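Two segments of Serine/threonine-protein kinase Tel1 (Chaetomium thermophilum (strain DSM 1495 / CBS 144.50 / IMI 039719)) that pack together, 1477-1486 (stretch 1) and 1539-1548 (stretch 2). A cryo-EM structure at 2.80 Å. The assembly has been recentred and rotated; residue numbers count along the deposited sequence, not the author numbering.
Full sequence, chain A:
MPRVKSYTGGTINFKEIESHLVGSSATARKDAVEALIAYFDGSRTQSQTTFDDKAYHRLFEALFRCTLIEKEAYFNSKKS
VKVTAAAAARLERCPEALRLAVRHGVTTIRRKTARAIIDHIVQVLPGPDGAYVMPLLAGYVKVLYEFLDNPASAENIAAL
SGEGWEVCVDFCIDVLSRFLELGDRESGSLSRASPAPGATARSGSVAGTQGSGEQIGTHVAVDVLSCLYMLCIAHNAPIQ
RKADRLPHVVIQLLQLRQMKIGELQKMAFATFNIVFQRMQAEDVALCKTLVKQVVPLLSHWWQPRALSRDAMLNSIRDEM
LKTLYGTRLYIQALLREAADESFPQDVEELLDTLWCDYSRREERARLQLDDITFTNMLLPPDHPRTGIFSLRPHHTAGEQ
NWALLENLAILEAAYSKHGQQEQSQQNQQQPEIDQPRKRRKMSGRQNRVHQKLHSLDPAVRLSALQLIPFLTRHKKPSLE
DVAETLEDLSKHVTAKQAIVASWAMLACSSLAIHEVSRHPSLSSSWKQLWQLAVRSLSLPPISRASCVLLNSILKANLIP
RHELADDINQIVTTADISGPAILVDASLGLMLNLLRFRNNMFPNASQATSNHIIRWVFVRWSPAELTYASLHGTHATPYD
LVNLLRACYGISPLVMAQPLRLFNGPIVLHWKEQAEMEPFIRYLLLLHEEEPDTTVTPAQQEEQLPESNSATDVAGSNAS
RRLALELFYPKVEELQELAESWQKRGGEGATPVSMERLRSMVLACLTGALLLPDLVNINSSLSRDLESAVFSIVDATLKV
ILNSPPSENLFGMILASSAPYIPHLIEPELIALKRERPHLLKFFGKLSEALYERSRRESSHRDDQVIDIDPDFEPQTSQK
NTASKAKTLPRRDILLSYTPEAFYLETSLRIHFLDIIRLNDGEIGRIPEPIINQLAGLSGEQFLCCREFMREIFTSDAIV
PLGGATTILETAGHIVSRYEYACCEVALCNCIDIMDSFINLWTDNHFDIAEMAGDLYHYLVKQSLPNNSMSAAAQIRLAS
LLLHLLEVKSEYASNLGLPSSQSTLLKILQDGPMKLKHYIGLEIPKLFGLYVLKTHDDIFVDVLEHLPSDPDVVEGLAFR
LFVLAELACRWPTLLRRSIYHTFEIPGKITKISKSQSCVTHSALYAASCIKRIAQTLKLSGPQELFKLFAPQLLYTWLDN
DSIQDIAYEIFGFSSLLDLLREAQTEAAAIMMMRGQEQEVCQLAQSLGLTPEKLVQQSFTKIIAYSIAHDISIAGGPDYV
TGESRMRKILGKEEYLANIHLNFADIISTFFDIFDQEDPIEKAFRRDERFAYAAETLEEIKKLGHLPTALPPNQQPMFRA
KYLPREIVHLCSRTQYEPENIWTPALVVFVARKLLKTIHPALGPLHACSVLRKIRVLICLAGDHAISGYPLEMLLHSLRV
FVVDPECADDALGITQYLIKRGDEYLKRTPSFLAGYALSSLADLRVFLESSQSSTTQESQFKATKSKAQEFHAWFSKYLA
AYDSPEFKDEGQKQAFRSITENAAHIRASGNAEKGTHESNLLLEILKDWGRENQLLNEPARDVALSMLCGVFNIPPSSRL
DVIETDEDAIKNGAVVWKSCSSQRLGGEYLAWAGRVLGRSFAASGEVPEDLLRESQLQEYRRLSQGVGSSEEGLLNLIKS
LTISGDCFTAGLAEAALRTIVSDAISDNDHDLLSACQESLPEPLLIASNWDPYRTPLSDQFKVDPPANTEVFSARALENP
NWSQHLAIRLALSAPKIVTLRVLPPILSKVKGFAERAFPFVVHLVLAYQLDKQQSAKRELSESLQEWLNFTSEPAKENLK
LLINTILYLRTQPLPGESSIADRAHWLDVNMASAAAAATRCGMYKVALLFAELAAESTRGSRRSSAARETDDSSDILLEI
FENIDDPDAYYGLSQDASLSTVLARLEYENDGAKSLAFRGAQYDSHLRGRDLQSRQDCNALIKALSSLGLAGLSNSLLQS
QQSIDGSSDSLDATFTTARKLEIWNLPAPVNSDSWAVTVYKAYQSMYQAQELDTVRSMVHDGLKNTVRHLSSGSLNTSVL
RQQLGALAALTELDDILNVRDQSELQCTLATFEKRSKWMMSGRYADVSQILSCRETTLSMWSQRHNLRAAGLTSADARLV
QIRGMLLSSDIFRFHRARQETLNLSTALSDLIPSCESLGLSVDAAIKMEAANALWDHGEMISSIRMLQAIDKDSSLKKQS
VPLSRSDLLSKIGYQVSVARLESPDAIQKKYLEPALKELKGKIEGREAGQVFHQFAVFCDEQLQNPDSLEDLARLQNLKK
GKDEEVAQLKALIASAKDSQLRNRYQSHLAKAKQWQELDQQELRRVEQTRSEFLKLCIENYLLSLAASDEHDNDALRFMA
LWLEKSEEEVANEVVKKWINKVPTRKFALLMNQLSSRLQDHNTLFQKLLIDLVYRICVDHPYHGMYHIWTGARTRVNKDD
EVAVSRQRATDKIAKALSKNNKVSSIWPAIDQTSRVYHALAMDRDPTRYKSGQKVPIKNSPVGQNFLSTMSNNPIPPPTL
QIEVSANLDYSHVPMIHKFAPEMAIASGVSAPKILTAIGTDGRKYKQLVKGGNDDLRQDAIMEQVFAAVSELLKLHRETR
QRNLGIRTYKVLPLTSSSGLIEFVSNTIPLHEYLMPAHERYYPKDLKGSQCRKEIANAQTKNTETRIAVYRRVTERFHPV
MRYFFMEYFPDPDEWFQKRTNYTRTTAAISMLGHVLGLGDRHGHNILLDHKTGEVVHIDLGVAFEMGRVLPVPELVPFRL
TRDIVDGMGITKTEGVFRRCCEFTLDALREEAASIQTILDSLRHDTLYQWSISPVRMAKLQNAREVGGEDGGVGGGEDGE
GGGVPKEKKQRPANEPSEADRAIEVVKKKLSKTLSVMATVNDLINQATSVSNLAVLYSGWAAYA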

ATOM      1  N   ALA A1477      46.421 -52.601  -2.981  1.00 58.45           N
ATOM      2  CA  ALA A1477      46.845 -52.639  -1.591  1.00 58.45           C
ATOM      3  C   ALA A1477      45.670 -52.412  -0.655  1.00 58.45           C
ATOM      4  O   ALA A1477      45.510 -53.128   0.335  1.00 58.45           O
ATOM      5  N   LEU A1478      44.840 -51.413  -0.949  1.00 57.92           N
ATOM      6  CA  LEU A1478      43.682 -51.151  -0.104  1.00 57.92           C
ATOM      7  C   LEU A1478      42.765 -52.363  -0.036  1.00 57.92           C
ATOM      8  O   LEU A1478      42.398 -52.816   1.055  1.00 57.92           O
ATOM      9  N   SER A1479      42.397 -52.914  -1.194  1.00 60.80           N
ATOM     10  CA  SER A1479      41.485 -54.052  -1.210  1.00 60.80           C
ATOM     11  C   SER A1479      42.093 -55.260  -0.515  1.00 60.80           C
ATOM     12  O   SER A1479      41.409 -55.963   0.236  1.00 60.80           O
ATOM     13  N   SER A1480      43.383 -55.510  -0.740  1.00 62.64           N
ATOM     14  CA  SER A1480      44.020 -56.691  -0.175  1.00 62.64           C
ATOM     15  C   SER A1480      44.148 -56.575   1.334  1.00 62.64           C
ATOM     16  O   SER A1480      43.846 -57.521   2.064  1.00 62.64           O
ATOM     17  N   LEU A1481      44.596 -55.418   1.821  1.00 65.35           N
ATOM     18  CA  LEU A1481      44.713 -55.221   3.258  1.00 65.35           C
ATOM     19  C   LEU A1481      43.354 -55.292   3.936  1.00 65.35           C
ATOM     20  O   LEU A1481      43.230 -55.855   5.028  1.00 65.35           O
ATOM     21  N   ALA A1482      42.316 -54.744   3.300  1.00 66.59           N
ATOM     22  CA  ALA A1482      40.980 -54.831   3.872  1.00 66.59           C
ATOM     23  C   ALA A1482      40.516 -56.279   3.976  1.00 66.59           C
ATOM     24  O   ALA A1482      40.035 -56.717   5.030  1.00 66.59           O
ATOM     25  N   ASP A1483      40.654 -57.043   2.890  1.00 71.35           N
ATOM     26  CA  ASP A1483      40.186 -58.425   2.918  1.00 71.35           C
ATOM     27  C   ASP A1483      41.015 -59.287   3.860  1.00 71.35           C
ATOM     28  O   ASP A1483      40.484 -60.230   4.453  1.00 71.35           O
ATOM     29  N   LEU A1484      42.301 -58.982   4.025  1.00 69.18           N
ATOM     30  CA  LEU A1484      43.100 -59.711   5.003  1.00 69.18           C
ATOM     31  C   LEU A1484      42.654 -59.384   6.420  1.00 69.18           C
ATOM     32  O   LEU A1484      42.423 -60.287   7.230  1.00 69.18           O
ATOM     33  N   ARG A1485      42.522 -58.093   6.738  1.00 70.06           N
ATOM     34  CA  ARG A1485      42.075 -57.702   8.067  1.00 70.06           C
ATOM     35  C   ARG A1485      40.726 -58.314   8.407  1.00 70.06           C
ATOM     36  O   ARG A1485      40.464 -58.626   9.572  1.00 70.06           O
ATOM     37  N   VAL A1486      39.859 -58.501   7.412  1.00 70.00           N
ATOM     38  CA  VAL A1486      38.617 -59.223   7.671  1.00 70.00           C
ATOM     39  C   VAL A1486      38.894 -60.711   7.846  1.00 70.00           C
ATOM     40  O   VAL A1486      38.266 -61.380   8.673  1.00 70.00           O
ATOM     41  N   ILE A1539      46.768 -43.645   2.984  1.00 67.27           N
ATOM     42  CA  ILE A1539      45.842 -44.736   2.702  1.00 67.27           C
ATOM     43  C   ILE A1539      46.451 -46.068   3.110  1.00 67.27           C
ATOM     44  O   ILE A1539      45.853 -46.836   3.870  1.00 67.27           O
ATOM     45  N   THR A1540      47.662 -46.355   2.627  1.00 67.33           N
ATOM     46  CA  THR A1540      48.280 -47.646   2.911  1.00 67.33           C
ATOM     47  C   THR A1540      48.523 -47.834   4.403  1.00 67.33           C
ATOM     48  O   THR A1540      48.196 -48.885   4.971  1.00 67.33           O
ATOM     49  N   GLU A1541      49.085 -46.818   5.063  1.00 70.33           N
ATOM     50  CA  GLU A1541      49.416 -46.957   6.475  1.00 70.33           C
ATOM     51  C   GLU A1541      48.166 -47.123   7.327  1.00 70.33           C
ATOM     52  O   GLU A1541      48.119 -47.990   8.207  1.00 70.33           O
ATOM     53  N   ASN A1542      47.139 -46.308   7.090  1.00 67.76           N
ATOM     54  CA  ASN A1542      45.932 -46.432   7.893  1.00 67.76           C
ATOM     55  C   ASN A1542      45.219 -47.747   7.616  1.00 67.76           C
ATOM     56  O   ASN A1542      44.668 -48.357   8.536  1.00 67.76           O
ATOM     57  N   ALA A1543      45.239 -48.217   6.366  1.00 66.95           N
ATOM     58  CA  ALA A1543      44.634 -49.509   6.065  1.00 66.95           C
ATOM     59  C   ALA A1543      45.374 -50.648   6.746  1.00 66.95           C
ATOM     60  O   ALA A1543      44.761 -51.660   7.098  1.00 66.95           O
ATOM     61  N   ALA A1544      46.683 -50.506   6.943  1.00 69.73           N
ATOM     62  CA  ALA A1544      47.453 -51.570   7.571  1.00 69.73           C
ATOM     63  C   ALA A1544      47.067 -51.827   9.023  1.00 69.73           C
ATOM     64  O   ALA A1544      47.463 -52.860   9.570  1.00 69.73           O
ATOM     65  N   HIS A1545      46.302 -50.935   9.661  1.00 72.25           N
ATOM     66  CA  HIS A1545      46.044 -51.041  11.092  1.00 72.25           C
ATOM     67  C   HIS A1545      44.580 -50.876  11.470  1.00 72.25           C
ATOM     68  O   HIS A1545      44.282 -50.683  12.653  1.00 72.25           O
ATOM     69  N   ILE A1546      43.659 -50.950  10.515  1.00 69.21           N
ATOM     70  CA  ILE A1546      42.245 -50.768  10.815  1.00 69.21           C
ATOM     71  C   ILE A1546      41.735 -51.957  11.612  1.00 69.21           C
ATOM     72  O   ILE A1546      42.426 -52.971  11.752  1.00 69.21           O
ATOM     73  N   ARG A1547      40.537 -51.826  12.156  1.00 71.03           N
ATOM     74  CA  ARG A1547      39.824 -52.916  12.790  1.00 71.03           C
ATOM     75  C   ARG A1547      38.810 -53.496  11.809  1.00 71.03           C
ATOM     76  O   ARG A1547      38.826 -53.197  10.614  1.00 71.03           O
ATOM     77  N   ALA A1548      37.909 -54.334  12.318  1.00 74.56           N
ATOM     78  CA  ALA A1548      36.944 -54.995  11.450  1.00 74.56           C
ATOM     79  C   ALA A1548      35.855 -54.037  10.981  1.00 74.56           C
ATOM     80  O   ALA A1548      35.312 -54.199   9.883  1.00 74.56           O
TER

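How do the two stretches meet? Residues 1477-1486 are part of one longer helix, and the helical part of the second stretch runs beside it nearly parallel, at 3°, with a closest axis approach of 9.7 Å. Ala1543 points its CB toward the first helix, and two leucines reach its CB.

How do those leucines reach the same methyl? Leu1481 points toward the second stretch and takes chi1 m, chi2 t, which carries its CD1 to 4.1 Å from Ala1543 CB and lays the same CD1 against the backbone, 4.0 Å from Thr1540 O. Leu1478 starts sideways; with chi1 t and chi2 p its end comes nearer, and its CD1 also lies 4.1 Å from Ala1543 CB. One turn earlier than Leu1481, Ala1477 points inward too, its CB 4.4 Å from Thr1540 CG2.

Why does Arg1485 curl instead of extending? Its chi1 is t, but chi2 and chi3 are both p, and these two bends turn the guanidinium toward the backbone of Ala1544 to Ile1546. There Arg1485 NH2 donates a hydrogen bond to Ala1544 O, 3.0 Å away and near the guanidinium plane. Arg1485 NE lies 3.1 Å from Ile1546 O, but the angle is too poor for a hydrogen bond.

What packs beside the arginine's side chain? Ile1546 leaves its backbone sideways, yet chi1 p and chi2 t bring its end nearer the first helix, with CG1 4.1 Å from Arg1485 CG. Arg1485 CG thus lies against the isoleucine, while NH2 bonds to the backbone at Ala1544 O.

Where does His1545 go? It points away from the first helix; with chi1 m, His1545 ND1 turns back to donate a hydrogen bond to Glu1541 O at 3.2 Å, within its own stretch.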

ATOM      1  CB  ALA A1477      47.925 -51.589  -1.357  1.00 58.45           C
ATOM      2  CB  LEU A1478      42.930 -49.931  -0.623  1.00 57.92           C
ATOM      3  CG  LEU A1478      41.622 -49.574   0.067  1.00 57.92           C
ATOM      4  CD1 LEU A1478      41.810 -49.503   1.558  1.00 57.92           C
ATOM      5  CD2 LEU A1478      41.142 -48.252  -0.461  1.00 57.92           C
ATOM      6  CB  SER A1479      41.110 -54.403  -2.646  1.00 60.80           C
ATOM      7  OG  SER A1479      40.556 -53.290  -3.313  1.00 60.80           O
ATOM      8  CB  SER A1480      45.386 -56.898  -0.822  1.00 62.64           C
ATOM      9  OG  SER A1480      45.919 -58.161  -0.481  1.00 62.64           O
ATOM     10  CB  LEU A1481      45.393 -53.886   3.540  1.00 65.35           C
ATOM     11  CG  LEU A1481      46.850 -53.815   3.093  1.00 65.35           C
ATOM     12  CD1 LEU A1481      47.361 -52.395   3.169  1.00 65.35           C
ATOM     13  CD2 LEU A1481      47.711 -54.736   3.931  1.00 65.35           C
ATOM     14  CB  ALA A1482      40.004 -54.012   3.033  1.00 66.59           C
ATOM     15  CB  ASP A1483      40.190 -59.020   1.514  1.00 71.35           C
ATOM     16  CG  ASP A1483      38.918 -58.715   0.750  1.00 71.35           C
ATOM     17  OD1 ASP A1483      38.086 -57.947   1.272  1.00 71.35           O
ATOM     18  OD2 ASP A1483      38.746 -59.247  -0.366  1.00 71.35           O
ATOM     19  CB  LEU A1484      44.581 -59.396   4.820  1.00 69.18           C
ATOM     20  CG  LEU A1484      45.228 -60.103   3.637  1.00 69.18           C
ATOM     21  CD1 LEU A1484      46.687 -59.717   3.519  1.00 69.18           C
ATOM     22  CD2 LEU A1484      45.068 -61.603   3.774  1.00 69.18           C
ATOM     23  CB  ARG A1485      42.010 -56.181   8.175  1.00 70.06           C
ATOM     24  CG  ARG A1485      41.627 -55.684   9.551  1.00 70.06           C
ATOM     25  CD  ARG A1485      42.626 -56.147  10.594  1.00 70.06           C
ATOM     26  NE  ARG A1485      43.886 -55.419  10.505  1.00 70.06           N
ATOM     27  CZ  ARG A1485      44.988 -55.757  11.163  1.00 70.06           C
ATOM     28  NH1 ARG A1485      44.989 -56.821  11.950  1.00 70.06           N
ATOM     29  NH2 ARG A1485      46.091 -55.036  11.029  1.00 70.06           N
ATOM     30  CB  VAL A1486      37.595 -58.963   6.549  1.00 70.00           C
ATOM     31  CG1 VAL A1486      36.366 -59.828   6.735  1.00 70.00           C
ATOM     32  CG2 VAL A1486      37.202 -57.505   6.527  1.00 70.00           C
ATOM     33  CB  ILE A1539      45.436 -44.731   1.217  1.00 67.27           C
ATOM     34  CG1 ILE A1539      44.415 -43.629   0.944  1.00 67.27           C
ATOM     35  CG2 ILE A1539      44.864 -46.069   0.817  1.00 67.27           C
ATOM     36  CD1 ILE A1539      44.096 -43.454  -0.518  1.00 67.27           C
ATOM     37  CB  THR A1540      49.584 -47.771   2.134  1.00 67.33           C
ATOM     38  OG1 THR A1540      50.386 -46.608   2.370  1.00 67.33           O
ATOM     39  CG2 THR A1540      49.299 -47.880   0.654  1.00 67.33           C
ATOM     40  CB  GLU A1541      50.233 -45.757   6.941  1.00 70.33           C
ATOM     41  CG  GLU A1541      50.263 -45.586   8.445  1.00 70.33           C
ATOM     42  CD  GLU A1541      50.701 -46.842   9.182  1.00 70.33           C
ATOM     43  OE1 GLU A1541      51.553 -47.588   8.656  1.00 70.33           O
ATOM     44  OE2 GLU A1541      50.182 -47.083  10.291  1.00 70.33           O
ATOM     45  CB  ASN A1542      45.010 -45.243   7.642  1.00 67.76           C
ATOM     46  CG  ASN A1542      45.625 -43.933   8.081  1.00 67.76           C
ATOM     47  OD1 ASN A1542      45.723 -43.651   9.268  1.00 67.76           O
ATOM     48  ND2 ASN A1542      46.037 -43.123   7.120  1.00 67.76           N
ATOM     49  CB  ALA A1543      44.598 -49.735   4.556  1.00 66.95           C
ATOM     50  CB  ALA A1544      48.943 -51.250   7.487  1.00 69.73           C
ATOM     51  CB  HIS A1545      46.878 -50.012  11.859  1.00 72.25           C
ATOM     52  CG  HIS A1545      48.351 -50.229  11.747  1.00 72.25           C
ATOM     53  ND1 HIS A1545      49.146 -49.512  10.881  1.00 72.25           N
ATOM     54  CD2 HIS A1545      49.173 -51.094  12.385  1.00 72.25           C
ATOM     55  CE1 HIS A1545      50.396 -49.923  10.993  1.00 72.25           C
ATOM     56  NE2 HIS A1545      50.439 -50.882  11.900  1.00 72.25           N
ATOM     57  CB  ILE A1546      41.411 -50.580   9.537  1.00 69.21           C
ATOM     58  CG1 ILE A1546      41.702 -51.702   8.549  1.00 69.21           C
ATOM     59  CG2 ILE A1546      41.673 -49.229   8.919  1.00 69.21           C
ATOM     60  CD1 ILE A1546      40.962 -51.563   7.257  1.00 69.21           C
ATOM     61  CB  ARG A1547      39.160 -52.431  14.074  1.00 71.03           C
ATOM     62  CG  ARG A1547      40.123 -52.141  15.199  1.00 71.03           C
ATOM     63  CD  ARG A1547      39.427 -51.416  16.334  1.00 71.03           C
ATOM     64  NE  ARG A1547      38.108 -51.973  16.627  1.00 71.03           N
ATOM     65  CZ  ARG A1547      36.962 -51.373  16.327  1.00 71.03           C
ATOM     66  NH1 ARG A1547      36.967 -50.193  15.724  1.00 71.03           N
ATOM     67  NH2 ARG A1547      35.809 -51.952  16.628  1.00 71.03           N
ATOM     68  CB  ALA A1548      36.330 -56.193  12.172  1.00 74.56           C
TER